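Side-chain contacts in alpha-glucosidase ([Eubacterium] rectale, PDB 6PNR), which probably hydrolyses alpha-glycosides of sulfoquinovose, the sulfonated sugar of sulfolipids, as a family 31 glycoside hydrolase: residues Ile133-Pro138 with Met440-Ala445; Met388-Glu393 with Leu453-Asp458; Arg252-Leu257 with Lys306-Lys311; Pro299-Lys304 with Leu380-Asp385. One frame throughout, in Å; residues are numbered along the deposited sequence.

Contact 1. Residues Ile133-Pro138 with Met440-Ala445; sequences IWTSEP and MRAGGA. With 9VH ([(3~{S},4~{R},5~{R})-4,5-bis(oxidanyl)piperidin-3-yl]methanesulfonic acid), chain C.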
loop_
_atom_site.group_PDB
_atom_site.type_symbol
_atom_site.label_atom_id
_atom_site.label_comp_id
_atom_site.label_asym_id
_atom_site.label_seq_id
_atom_site.Cartn_x
_atom_site.Cartn_y
_atom_site.Cartn_z
ATOM N N ILE A 133 -7.743 14.281 -4.094
ATOM C CA ILE A 133 -8.142 15.105 -5.234
ATOM C C ILE A 133 -6.863 15.479 -5.977
ATOM O O ILE A 133 -6.185 16.450 -5.622
ATOM C CB ILE A 133 -8.919 16.356 -4.775
ATOM C CG1 ILE A 133 -10.080 15.968 -3.851
ATOM C CG2 ILE A 133 -9.371 17.221 -5.985
ATOM C CD1 ILE A 133 -11.117 15.039 -4.464
ATOM N N TRP A 134 -6.499 14.676 -6.977
ATOM C CA TRP A 134 -5.250 14.865 -7.710
ATOM C C TRP A 134 -5.462 14.205 -9.064
ATOM O O TRP A 134 -5.659 12.987 -9.121
ATOM C CB TRP A 134 -4.072 14.237 -6.955
ATOM C CG TRP A 134 -2.705 14.521 -7.529
ATOM C CD1 TRP A 134 -1.950 13.689 -8.308
ATOM C CD2 TRP A 134 -1.926 15.716 -7.350
ATOM N NE1 TRP A 134 -0.750 14.289 -8.623
ATOM C CE2 TRP A 134 -0.715 15.537 -8.053
ATOM C CE3 TRP A 134 -2.143 16.925 -6.678
ATOM C CZ2 TRP A 134 0.276 16.520 -8.094
ATOM C CZ3 TRP A 134 -1.150 17.898 -6.714
ATOM C CH2 TRP A 134 0.040 17.691 -7.414
ATOM N N THR A 135 -5.476 14.995 -10.134
ATOM C CA THR A 135 -5.704 14.405 -11.449
ATOM C C THR A 135 -4.488 13.577 -11.855
ATOM O O THR A 135 -3.341 13.958 -11.604
ATOM C CB THR A 135 -6.028 15.487 -12.494
ATOM O OG1 THR A 135 -6.255 14.874 -13.772
ATOM C CG2 THR A 135 -4.917 16.534 -12.615
ATOM N N SER A 136 -4.742 12.398 -12.417
ATOM C CA SER A 136 -3.651 11.497 -12.777
ATOM C C SER A 136 -4.214 10.429 -13.702
ATOM O O SER A 136 -5.424 10.344 -13.917
ATOM C CB SER A 136 -3.012 10.853 -11.536
ATOM O OG SER A 136 -3.840 9.819 -11.006
ATOM N N GLU A 137 -3.329 9.600 -14.233
ATOM C CA GLU A 137 -3.813 8.359 -14.817
ATOM C C GLU A 137 -4.687 7.648 -13.782
ATOM O O GLU A 137 -4.319 7.587 -12.597
ATOM C CB GLU A 137 -2.635 7.474 -15.238
ATOM C CG GLU A 137 -1.895 7.994 -16.466
ATOM C CD GLU A 137 -2.624 7.676 -17.763
ATOM O OE1 GLU A 137 -3.565 6.853 -17.750
ATOM O OE2 GLU A 137 -2.273 8.270 -18.798
ATOM N N PRO A 138 -5.851 7.129 -14.177
ATOM C CA PRO A 138 -6.773 6.534 -13.200
ATOM C C PRO A 138 -6.380 5.142 -12.743
ATOM O O PRO A 138 -7.026 4.606 -11.832
ATOM C CB PRO A 138 -8.099 6.497 -13.974
ATOM C CG PRO A 138 -7.643 6.245 -15.388
ATOM C CD PRO A 138 -6.394 7.078 -15.546
ATOM N N MET A 440 -13.347 15.418 -23.595
ATOM C CA MET A 440 -12.212 15.366 -22.687
ATOM C C MET A 440 -12.414 14.275 -21.643
ATOM O O MET A 440 -13.542 13.967 -21.247
ATOM C CB MET A 440 -12.020 16.715 -21.990
ATOM C CG MET A 440 -12.060 17.912 -22.943
ATOM S SD MET A 440 -11.677 19.445 -22.091
ATOM C CE MET A 440 -9.979 19.166 -21.583
ATOM N N ARG A 441 -11.307 13.687 -21.195
ATOM C CA ARG A 441 -11.354 12.749 -20.083
ATOM C C ARG A 441 -10.898 13.370 -18.765
ATOM O O ARG A 441 -11.327 12.919 -17.704
ATOM C CB ARG A 441 -10.483 11.518 -20.386
ATOM C CG ARG A 441 -8.991 11.817 -20.471
ATOM C CD ARG A 441 -8.138 10.557 -20.731
ATOM N NE ARG A 441 -6.729 10.802 -20.428
ATOM C CZ ARG A 441 -5.749 9.910 -20.593
ATOM N NH1 ARG A 441 -6.012 8.692 -21.055
ATOM N NH2 ARG A 441 -4.502 10.232 -20.276
ATOM N N ALA A 442 -10.043 14.392 -18.798
ATOM C CA ALA A 442 -9.609 15.073 -17.589
ATOM C C ALA A 442 -10.458 16.318 -17.335
ATOM O O ALA A 442 -11.076 16.878 -18.245
ATOM C CB ALA A 442 -8.134 15.464 -17.677
ATOM N N GLY A 443 -10.471 16.758 -16.083
ATOM C CA GLY A 443 -11.235 17.954 -15.779
ATOM C C GLY A 443 -10.975 18.445 -14.369
ATOM O O GLY A 443 -10.168 17.884 -13.622
ATOM N N GLY A 444 -11.689 19.510 -14.027
ATOM C CA GLY A 444 -11.594 20.150 -12.734
ATOM C C GLY A 444 -12.752 21.111 -12.599
ATOM O O GLY A 444 -13.631 21.162 -13.459
ATOM N N ALA A 445 -12.754 21.873 -11.507
ATOM C CA ALA A 445 -13.807 22.867 -11.317
ATOM C C ALA A 445 -13.750 23.885 -12.452
ATOM O O ALA A 445 -12.707 24.506 -12.686
ATOM C CB ALA A 445 -13.652 23.548 -9.959
HETATM O O1 9VH C . -1.797 6.419 -27.625
HETATM S S1 9VH C . -1.950 7.860 -27.526
HETATM O O2 9VH C . -1.539 8.319 -26.222
HETATM O O3 9VH C . -1.309 8.532 -28.630
HETATM C C1 9VH C . -3.692 8.138 -27.682
HETATM C C2 9VH C . -4.535 7.564 -26.535
HETATM C C3 9VH C . -4.345 8.457 -25.318
HETATM N N1 9VH C . -5.271 8.277 -24.200
HETATM C C4 9VH C . -6.669 8.284 -24.630
HETATM C C5 9VH C . -6.891 7.230 -25.702
HETATM O O4 9VH C . -8.265 7.267 -26.083
HETATM C C6 9VH C . -6.014 7.518 -26.913
HETATM O O5 9VH C . -6.228 6.542 -27.928
#

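Contact 2. Residues Met388-Glu393 with Leu453-Asp458; sequences MADFGE and LLWAGD. With 9VH ([(3~{S},4~{R},5~{R})-4,5-bis(oxidanyl)piperidin-3-yl]methanesulfonic acid), chain C.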
loop_
_atom_site.group_PDB
_atom_site.type_symbol
_atom_site.label_atom_id
_atom_site.label_comp_id
_atom_site.label_asym_id
_atom_site.label_seq_id
_atom_site.Cartn_x
_atom_site.Cartn_y
_atom_site.Cartn_z
ATOM N N MET A 388 -11.147 14.327 -30.092
ATOM C CA MET A 388 -10.735 13.990 -28.738
ATOM C C MET A 388 -9.742 15.039 -28.259
ATOM O O MET A 388 -8.740 15.300 -28.934
ATOM C CB MET A 388 -10.106 12.600 -28.708
ATOM C CG MET A 388 -9.640 12.167 -27.315
ATOM S SD MET A 388 -9.011 10.462 -27.261
ATOM C CE MET A 388 -10.533 9.527 -27.261
ATOM N N ALA A 389 -10.035 15.670 -27.122
ATOM C CA ALA A 389 -9.138 16.656 -26.515
ATOM C C ALA A 389 -8.592 16.016 -25.243
ATOM O O ALA A 389 -9.185 16.116 -24.165
ATOM C CB ALA A 389 -9.863 17.977 -26.237
ATOM N N ASP A 390 -7.431 15.387 -25.375
ATOM C CA ASP A 390 -6.981 14.341 -24.482
ATOM C C ASP A 390 -6.025 14.885 -23.425
ATOM O O ASP A 390 -5.542 16.016 -23.497
ATOM C CB ASP A 390 -6.308 13.254 -25.321
ATOM C CG ASP A 390 -6.148 11.947 -24.594
ATOM O OD1 ASP A 390 -6.707 11.742 -23.487
ATOM O OD2 ASP A 390 -5.446 11.108 -25.165
ATOM N N PHE A 391 -5.765 14.047 -22.427
ATOM C CA PHE A 391 -4.773 14.281 -21.385
ATOM C C PHE A 391 -5.046 15.549 -20.586
ATOM O O PHE A 391 -6.179 16.028 -20.534
ATOM C CB PHE A 391 -3.366 14.314 -21.986
ATOM C CG PHE A 391 -2.840 12.949 -22.384
ATOM C CD1 PHE A 391 -2.220 12.131 -21.450
ATOM C CD2 PHE A 391 -2.966 12.489 -23.683
ATOM C CE1 PHE A 391 -1.718 10.875 -21.813
ATOM C CE2 PHE A 391 -2.474 11.229 -24.055
ATOM C CZ PHE A 391 -1.862 10.423 -23.115
ATOM N N GLY A 392 -4.004 16.090 -19.958
ATOM C CA GLY A 392 -4.132 17.164 -18.994
ATOM C C GLY A 392 -3.731 16.787 -17.580
ATOM O O GLY A 392 -3.763 17.659 -16.703
ATOM N N GLU A 393 -3.337 15.534 -17.331
ATOM C CA GLU A 393 -3.067 15.028 -15.985
ATOM C C GLU A 393 -1.588 14.954 -15.639
ATOM O O GLU A 393 -1.254 14.578 -14.509
ATOM C CB GLU A 393 -3.659 13.619 -15.793
ATOM C CG GLU A 393 -5.047 13.390 -16.360
ATOM C CD GLU A 393 -5.017 12.978 -17.830
ATOM O OE1 GLU A 393 -3.942 13.093 -18.453
ATOM O OE2 GLU A 393 -6.064 12.538 -18.354
ATOM N N LEU A 453 -18.129 17.984 -23.849
ATOM C CA LEU A 453 -18.533 16.590 -23.700
ATOM C C LEU A 453 -17.440 15.816 -22.968
ATOM O O LEU A 453 -16.273 15.878 -23.363
ATOM C CB LEU A 453 -18.812 15.954 -25.071
ATOM C CG LEU A 453 -19.083 14.438 -25.123
ATOM C CD1 LEU A 453 -20.395 14.075 -24.422
ATOM C CD2 LEU A 453 -19.116 13.936 -26.554
ATOM N N LEU A 454 -17.796 15.106 -21.899
ATOM C CA LEU A 454 -16.868 14.209 -21.222
ATOM C C LEU A 454 -16.860 12.849 -21.908
ATOM O O LEU A 454 -17.814 12.474 -22.592
ATOM C CB LEU A 454 -17.261 14.006 -19.754
ATOM C CG LEU A 454 -16.778 14.930 -18.642
ATOM C CD1 LEU A 454 -17.177 14.311 -17.302
ATOM C CD2 LEU A 454 -15.284 15.118 -18.714
ATOM N N TRP A 455 -15.768 12.102 -21.714
ATOM C CA TRP A 455 -15.835 10.655 -21.850
ATOM C C TRP A 455 -15.094 10.048 -20.666
ATOM O O TRP A 455 -14.259 10.699 -20.028
ATOM C CB TRP A 455 -15.324 10.147 -23.226
ATOM C CG TRP A 455 -13.923 9.571 -23.321
ATOM C CD1 TRP A 455 -13.570 8.245 -23.278
ATOM C CD2 TRP A 455 -12.708 10.299 -23.560
ATOM N NE1 TRP A 455 -12.214 8.113 -23.445
ATOM C CE2 TRP A 455 -11.658 9.356 -23.617
ATOM C CE3 TRP A 455 -12.406 11.662 -23.731
ATOM C CZ2 TRP A 455 -10.323 9.729 -23.819
ATOM C CZ3 TRP A 455 -11.091 12.032 -23.936
ATOM C CH2 TRP A 455 -10.058 11.066 -23.973
ATOM N N ALA A 456 -15.458 8.809 -20.336
ATOM C CA ALA A 456 -14.977 8.143 -19.127
ATOM C C ALA A 456 -13.496 7.750 -19.193
ATOM O O ALA A 456 -13.057 6.997 -18.314
ATOM C CB ALA A 456 -15.840 6.907 -18.832
ATOM N N GLY A 457 -12.696 8.198 -20.154
ATOM C CA GLY A 457 -11.285 7.859 -20.130
ATOM C C GLY A 457 -11.072 6.414 -20.543
ATOM O O GLY A 457 -11.946 5.784 -21.151
ATOM N N ASP A 458 -9.896 5.886 -20.198
ATOM C CA ASP A 458 -9.504 4.530 -20.571
ATOM C C ASP A 458 -10.073 3.516 -19.582
ATOM O O ASP A 458 -9.701 3.525 -18.404
ATOM C CB ASP A 458 -7.981 4.382 -20.570
ATOM C CG ASP A 458 -7.268 5.323 -21.528
ATOM O OD1 ASP A 458 -7.927 6.017 -22.332
ATOM O OD2 ASP A 458 -6.013 5.327 -21.476
HETATM O O1 9VH C . -1.797 6.419 -27.625
HETATM S S1 9VH C . -1.950 7.860 -27.526
HETATM O O2 9VH C . -1.539 8.319 -26.222
HETATM O O3 9VH C . -1.309 8.532 -28.630
HETATM C C1 9VH C . -3.692 8.138 -27.682
HETATM C C2 9VH C . -4.535 7.564 -26.535
HETATM C C3 9VH C . -4.345 8.457 -25.318
HETATM N N1 9VH C . -5.271 8.277 -24.200
HETATM C C4 9VH C . -6.669 8.284 -24.630
HETATM C C5 9VH C . -6.891 7.230 -25.702
HETATM O O4 9VH C . -8.265 7.267 -26.083
HETATM C C6 9VH C . -6.014 7.518 -26.913
HETATM O O5 9VH C . -6.228 6.542 -27.928
#

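Contact 3. Residues Arg252-Leu257 with Lys306-Lys311; sequences RSFGLL and KEINAK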
loop_
_atom_site.group_PDB
_atom_site.type_symbol
_atom_site.label_atom_id
_atom_site.label_comp_id
_atom_site.label_asym_id
_atom_site.label_seq_id
_atom_site.Cartn_x
_atom_site.Cartn_y
_atom_site.Cartn_z
ATOM N N ARG A 252 -7.207 2.552 -45.548
ATOM C CA ARG A 252 -7.801 1.680 -44.530
ATOM C C ARG A 252 -8.980 2.361 -43.827
ATOM O O ARG A 252 -10.051 1.760 -43.658
ATOM C CB ARG A 252 -6.748 1.244 -43.505
ATOM C CG ARG A 252 -7.270 0.195 -42.502
ATOM C CD ARG A 252 -6.202 -0.248 -41.498
ATOM N NE ARG A 252 -6.671 -1.349 -40.639
ATOM C CZ ARG A 252 -7.422 -1.213 -39.543
ATOM N NH1 ARG A 252 -7.828 -0.013 -39.129
ATOM N NH2 ARG A 252 -7.781 -2.287 -38.847
ATOM N N SER A 253 -8.790 3.609 -43.389
ATOM C CA SER A 253 -9.831 4.292 -42.621
ATOM C C SER A 253 -11.073 4.538 -43.466
ATOM O O SER A 253 -12.184 4.166 -43.076
ATOM C CB SER A 253 -9.293 5.613 -42.058
ATOM O OG SER A 253 -8.376 5.366 -41.011
ATOM N N PHE A 254 -10.914 5.167 -44.632
ATOM C CA PHE A 254 -12.102 5.381 -45.453
ATOM C C PHE A 254 -12.619 4.074 -46.042
ATOM O O PHE A 254 -13.824 3.960 -46.315
ATOM C CB PHE A 254 -11.821 6.430 -46.529
ATOM C CG PHE A 254 -11.552 7.812 -45.951
ATOM C CD1 PHE A 254 -12.550 8.501 -45.282
ATOM C CD2 PHE A 254 -10.303 8.394 -46.042
ATOM C CE1 PHE A 254 -12.312 9.755 -44.733
ATOM C CE2 PHE A 254 -10.055 9.643 -45.492
ATOM C CZ PHE A 254 -11.065 10.325 -44.835
ATOM N N GLY A 255 -11.748 3.070 -46.191
ATOM C CA GLY A 255 -12.221 1.739 -46.530
ATOM C C GLY A 255 -13.130 1.145 -45.470
ATOM O O GLY A 255 -14.145 0.521 -45.788
ATOM N N LEU A 256 -12.776 1.324 -44.195
ATOM C CA LEU A 256 -13.611 0.808 -43.112
ATOM C C LEU A 256 -14.923 1.584 -43.002
ATOM O O LEU A 256 -15.962 1.015 -42.634
ATOM C CB LEU A 256 -12.831 0.855 -41.794
ATOM C CG LEU A 256 -11.829 -0.299 -41.643
ATOM C CD1 LEU A 256 -10.900 -0.076 -40.470
ATOM C CD2 LEU A 256 -12.565 -1.597 -41.504
ATOM N N LEU A 257 -14.892 2.877 -43.311
ATOM C CA LEU A 257 -16.127 3.649 -43.412
ATOM C C LEU A 257 -17.068 3.039 -44.442
ATOM O O LEU A 257 -18.239 2.765 -44.154
ATOM C CB LEU A 257 -15.794 5.091 -43.786
ATOM C CG LEU A 257 -16.992 5.990 -44.093
ATOM C CD1 LEU A 257 -17.949 5.991 -42.902
ATOM C CD2 LEU A 257 -16.472 7.396 -44.390
ATOM N N LYS A 306 -14.081 16.995 -47.355
ATOM C CA LYS A 306 -15.176 17.582 -48.129
ATOM C C LYS A 306 -16.036 16.499 -48.766
ATOM O O LYS A 306 -17.271 16.574 -48.730
ATOM C CB LYS A 306 -14.634 18.519 -49.209
ATOM C CG LYS A 306 -14.048 19.833 -48.700
ATOM C CD LYS A 306 -13.385 20.596 -49.852
ATOM C CE LYS A 306 -12.942 21.996 -49.437
ATOM N NZ LYS A 306 -12.157 22.665 -50.522
ATOM N N GLU A 307 -15.398 15.466 -49.328
ATOM C CA GLU A 307 -16.149 14.403 -49.991
ATOM C C GLU A 307 -17.092 13.698 -49.025
ATOM O O GLU A 307 -18.270 13.488 -49.339
ATOM C CB GLU A 307 -15.196 13.392 -50.622
ATOM C CG GLU A 307 -14.238 13.982 -51.629
ATOM C CD GLU A 307 -13.241 12.953 -52.132
ATOM O OE1 GLU A 307 -13.442 11.747 -51.847
ATOM O OE2 GLU A 307 -12.261 13.351 -52.803
ATOM N N ILE A 308 -16.595 13.315 -47.843
ATOM C CA ILE A 308 -17.484 12.576 -46.952
ATOM C C ILE A 308 -18.526 13.508 -46.332
ATOM O O ILE A 308 -19.643 13.070 -46.025
ATOM C CB ILE A 308 -16.695 11.791 -45.878
ATOM C CG1 ILE A 308 -15.983 12.725 -44.907
ATOM C CG2 ILE A 308 -15.701 10.830 -46.518
ATOM C CD1 ILE A 308 -15.455 12.009 -43.698
ATOM N N ASN A 309 -18.194 14.795 -46.137
ATOM C CA ASN A 309 -19.195 15.771 -45.700
ATOM C C ASN A 309 -20.385 15.806 -46.653
ATOM O O ASN A 309 -21.542 15.848 -46.216
ATOM C CB ASN A 309 -18.593 17.174 -45.621
ATOM C CG ASN A 309 -17.728 17.382 -44.398
ATOM O OD1 ASN A 309 -17.603 16.502 -43.539
ATOM N ND2 ASN A 309 -17.106 18.554 -44.321
ATOM N N ALA A 310 -20.114 15.806 -47.963
ATOM C CA ALA A 310 -21.195 15.829 -48.943
ATOM C C ALA A 310 -22.077 14.589 -48.846
ATOM O O ALA A 310 -23.208 14.606 -49.342
ATOM C CB ALA A 310 -20.620 15.970 -50.359
ATOM N N LYS A 311 -21.594 13.524 -48.206
ATOM C CA LYS A 311 -22.382 12.323 -47.959
ATOM C C LYS A 311 -23.008 12.299 -46.572
ATOM O O LYS A 311 -23.534 11.259 -46.165
ATOM C CB LYS A 311 -21.519 11.071 -48.151
ATOM C CG LYS A 311 -21.093 10.810 -49.583
ATOM C CD LYS A 311 -20.122 9.619 -49.664
ATOM C CE LYS A 311 -20.698 8.352 -49.003
ATOM N NZ LYS A 311 -19.752 7.185 -49.001
#

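Contact 4. Residues Pro299-Lys304 with Leu380-Asp385; sequences PDLPKK and LGIGID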
loop_
_atom_site.group_PDB
_atom_site.type_symbol
_atom_site.label_atom_id
_atom_site.label_comp_id
_atom_site.label_asym_id
_atom_site.label_seq_id
_atom_site.Cartn_x
_atom_site.Cartn_y
_atom_site.Cartn_z
ATOM N N PRO A 299 -2.876 11.701 -47.285
ATOM C CA PRO A 299 -2.670 12.749 -48.297
ATOM C C PRO A 299 -3.976 13.406 -48.723
ATOM O O PRO A 299 -5.000 12.746 -48.913
ATOM C CB PRO A 299 -2.015 12.000 -49.465
ATOM C CG PRO A 299 -2.442 10.583 -49.292
ATOM C CD PRO A 299 -2.457 10.378 -47.788
ATOM N N ASP A 300 -3.924 14.730 -48.864
ATOM C CA ASP A 300 -5.076 15.523 -49.283
ATOM C C ASP A 300 -6.286 15.272 -48.382
ATOM O O ASP A 300 -7.427 15.206 -48.838
ATOM C CB ASP A 300 -5.410 15.252 -50.750
ATOM C CG ASP A 300 -4.324 15.756 -51.702
ATOM O OD1 ASP A 300 -3.412 16.501 -51.259
ATOM O OD2 ASP A 300 -4.381 15.396 -52.896
ATOM N N LEU A 301 -6.037 15.132 -47.085
ATOM C CA LEU A 301 -7.144 14.954 -46.145
ATOM C C LEU A 301 -8.220 16.031 -46.275
ATOM O O LEU A 301 -9.410 15.670 -46.280
ATOM C CB LEU A 301 -6.594 14.893 -44.710
ATOM C CG LEU A 301 -7.625 14.684 -43.594
ATOM C CD1 LEU A 301 -8.444 13.436 -43.840
ATOM C CD2 LEU A 301 -6.950 14.623 -42.238
ATOM N N PRO A 302 -7.901 17.326 -46.422
ATOM C CA PRO A 302 -8.987 18.320 -46.536
ATOM C C PRO A 302 -9.942 18.031 -47.676
ATOM O O PRO A 302 -11.159 18.210 -47.540
ATOM C CB PRO A 302 -8.227 19.642 -46.748
ATOM C CG PRO A 302 -6.885 19.416 -46.090
ATOM C CD PRO A 302 -6.571 17.970 -46.424
ATOM N N LYS A 303 -9.416 17.562 -48.806
ATOM C CA LYS A 303 -10.276 17.156 -49.910
ATOM C C LYS A 303 -11.161 15.971 -49.517
ATOM O O LYS A 303 -12.363 15.955 -49.820
ATOM C CB LYS A 303 -9.396 16.814 -51.122
ATOM C CG LYS A 303 -10.126 16.801 -52.451
ATOM C CD LYS A 303 -9.168 16.586 -53.628
ATOM C CE LYS A 303 -9.923 16.638 -54.965
ATOM N NZ LYS A 303 -9.034 16.494 -56.157
ATOM N N LYS A 304 -10.580 14.965 -48.850
ATOM C CA LYS A 304 -11.354 13.798 -48.429
ATOM C C LYS A 304 -12.458 14.188 -47.461
ATOM O O LYS A 304 -13.569 13.651 -47.527
ATOM C CB LYS A 304 -10.450 12.761 -47.771
ATOM C CG LYS A 304 -9.348 12.209 -48.654
ATOM C CD LYS A 304 -9.913 11.197 -49.633
ATOM C CE LYS A 304 -8.822 10.267 -50.134
ATOM N NZ LYS A 304 -7.734 11.031 -50.807
ATOM N N LEU A 380 -9.720 22.839 -36.962
ATOM C CA LEU A 380 -10.895 23.491 -37.540
ATOM C C LEU A 380 -10.616 24.001 -38.950
ATOM O O LEU A 380 -11.491 23.946 -39.824
ATOM C CB LEU A 380 -11.351 24.645 -36.647
ATOM C CG LEU A 380 -11.835 24.305 -35.238
ATOM C CD1 LEU A 380 -11.716 25.519 -34.305
ATOM C CD2 LEU A 380 -13.276 23.790 -35.299
ATOM N N GLY A 381 -9.403 24.501 -39.188
ATOM C CA GLY A 381 -9.052 25.080 -40.475
ATOM C C GLY A 381 -9.093 24.126 -41.656
ATOM O O GLY A 381 -9.132 24.586 -42.801
ATOM N N ILE A 382 -9.069 22.812 -41.424
ATOM C CA ILE A 382 -9.199 21.876 -42.533
ATOM C C ILE A 382 -10.562 21.196 -42.547
ATOM O O ILE A 382 -10.769 20.250 -43.314
ATOM C CB ILE A 382 -8.066 20.828 -42.558
ATOM C CG1 ILE A 382 -8.088 19.925 -41.330
ATOM C CG2 ILE A 382 -6.700 21.485 -42.669
ATOM C CD1 ILE A 382 -7.019 18.827 -41.398
ATOM N N GLY A 383 -11.499 21.647 -41.720
ATOM C CA GLY A 383 -12.849 21.119 -41.766
ATOM C C GLY A 383 -13.140 19.973 -40.823
ATOM O O GLY A 383 -14.136 19.264 -41.019
ATOM N N ILE A 384 -12.310 19.765 -39.811
ATOM C CA ILE A 384 -12.597 18.774 -38.780
ATOM C C ILE A 384 -13.651 19.352 -37.845
ATOM O O ILE A 384 -13.521 20.488 -37.373
ATOM C CB ILE A 384 -11.309 18.387 -38.033
ATOM C CG1 ILE A 384 -10.351 17.616 -38.978
ATOM C CG2 ILE A 384 -11.637 17.573 -36.807
ATOM C CD1 ILE A 384 -8.981 17.264 -38.355
ATOM N N ASP A 385 -14.712 18.583 -37.603
ATOM C CA ASP A 385 -15.882 19.036 -36.857
ATOM C C ASP A 385 -15.946 18.501 -35.429
ATOM O O ASP A 385 -16.921 18.759 -34.719
ATOM C CB ASP A 385 -17.145 18.656 -37.618
ATOM C CG ASP A 385 -17.374 19.555 -38.821
ATOM O OD1 ASP A 385 -17.244 20.789 -38.656
ATOM O OD2 ASP A 385 -17.649 19.034 -39.926
HETATM O O HOH W 1 -11.852 20.235 -45.874
#

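Contact 1. Residues Ile133-Pro138 with Met440-Ala445
Thr135 and Ala442 mark the nearest approach of two irregular backbones, their CA atoms 7.3 Å apart, so Ile133-Pro138 and Met440-Ala445 meet mainly through side chains. Thr135 OG1 lies 4.4 Å from Ala442 CB, a loose touch; the hydroxyl is bonded to Asn166 O. Farther along, Glu137 and Arg441 form a salt bridge. Arg441 NH2 reaches Glu137 OE2 at 3.3 Å through a weak, bent hydrogen bond (134°), the carboxylate and guanidinium planes standing nearly perpendicular, 88° apart. Extended from CG to NE, the arginine chain carries its head between the carboxylate and the inhibitor, whose N1 is 3.3 Å from Arg441 NH1. Glu393 pairs with Arg441 NE, and Tyr394 OH is bonded to Glu137 OE2. A leucine in place of Arg441 would remove the guanidinium and would probably leave both carboxylates without their shared cationic partner. Glu393, with weaker help from Glu137, thus holds a pocket arginine from the second shell, and their charge probably offsets its own beside the ring nitrogen.

Contact 2. Residues Met388-Glu393 with Leu453-Asp458
The inhibitor pocket at the C-terminal end of the TIM-barrel strands is lined here by Met388 and Trp455, which meet in a Met-aromatic contact. Met388 lies near the end of strand 386-389, and Trp455 lies in the loop following helix 447-450. The methionine chain runs extended from the backbone, CG anti to N (chi1 180°), then bends at its last torsion, which lays the methyl over one face of the indole. Met388 CE sits 3.8 Å from the centroid of the Trp455 six-membered ring, 24° off its normal, a CH-pi contact; SD approaches the same ring obliquely. The opposite face is covered toward its rim by the backbone N of Gly457, so the indole is held from both sides. At the ring edge, Asp390 OD1 comes to 3.5 Å from Trp455 CH2, near the ring plane. The same methyl also reaches the inhibitor, with Met388 CE 3.4 Å from O4 of 9VH. Shortened to an alanine, Met388 would lose the sulfur and methyl, which would probably deprive the indole of this CH-pi contact and leave a gap beside O4. Asp390 OD2 is bonded to Tyr318 OH, and Asp458 brings OD1 to 3.5 Å from C4 of the inhibitor. Acidic and aromatic residues gathered round a sugar-like ring at the strand ends are typical of the active site of a TIM-barrel glycoside hydrolase.

Contact 3. Residues Arg252-Leu257 with Lys306-Lys311
Ile308 points both its branches at the Phe254 ring, and the two side chains cross at about a right angle. Its CG2 methyl lies 4.0 Å from Phe254 CE1, approaching the ring obliquely, while CD1 at the end of the other branch comes equally near that carbon, also at 4.0 Å. Both methyls meet the ring at CE1, from the same side of its plane. The same CG2 methyl reaches Leu257, standing 4.1 Å from Leu257 CD2, and these two side chains meet at a slant. Leucine and phenylalanine, three residues apart on helix 250-262, therefore present neighbouring surfaces of one helix to a single isoleucine of helix 301-310. The first torsions explain the fit: CG1 of Ile308 lies between the backbone N and the carbonyl carbon (chi1 67°), leaving CG2 beside the N and turned to both partners. Leu257 carries CG anti to its own N (chi1 173°), which carries the CD2 methyl toward Ile308. With their CA atoms 9.1 Å apart, Phe254 and Ile308 bring together two outer helices of the TIM barrel by apolar contact alone. Beneath them lies the parallel barrel sheet: Phe254 and Ile308 both rest on Ile270 of strand 267-271, Leu257 touches Val267 of that strand, and Phe254 also meets Phe315 of strand 314-319.

Contact 4. Residues Pro299-Lys304 with Leu380-Asp385
Pro302, in the first turn of helix 301-310, has its CA 5.4 Å from that of Ile382, which lies in a type I beta turn running from Leu380 to Gly383. The proline ring and the isoleucine meet obliquely, Pro302 CG resting 4.0 Å from Ile382 CB and as close to CG2. With CG2 beside its backbone N and CG1 between the N and the carbonyl carbon (chi1 64°), Ile382 turns its branch point to the proline; its CD1 methyl extends to 4.3 Å from Leu301 CD2. The contact joins two elements of the TIM barrel: the start of one outer helix and the turn linking helix 365-380 to strand 386-389. A water ties the backbones together, donating to Pro302 O at 2.7 Å and to Ile382 O at 2.8 Å. Gly383 closes the turn with a positive phi (93°), where a side chain would collide with the preceding carbonyl. Leu301 also packs on Phe315 of strand 314-319, and Leu301 and Pro302 both touch Tyr293.

Contacts 2, 3 and 4 lie wholly within the family 31 TIM-barrel range, whereas contact 1 joins that range to a loop following strand 130-133 of an N-terminal antiparallel sheet. Contacts 1 and 2 have centres about 9 Å apart, alternate along the chain, share the inhibitor and touch where Arg441 packs on Phe391. Contacts 3 and 4, centred about 11 Å apart, both use helix 301-310, and Phe254 packs on Leu301 and Lys304 between them. Both precede contact 2 in sequence and are nested inside contact 1. Contact 2 is centred about 25 Å from contact 3 and 23 Å from contact 4, although 380-385 leads almost directly into 388-393; strand 386-389 thus runs from the outer packing to the pocket.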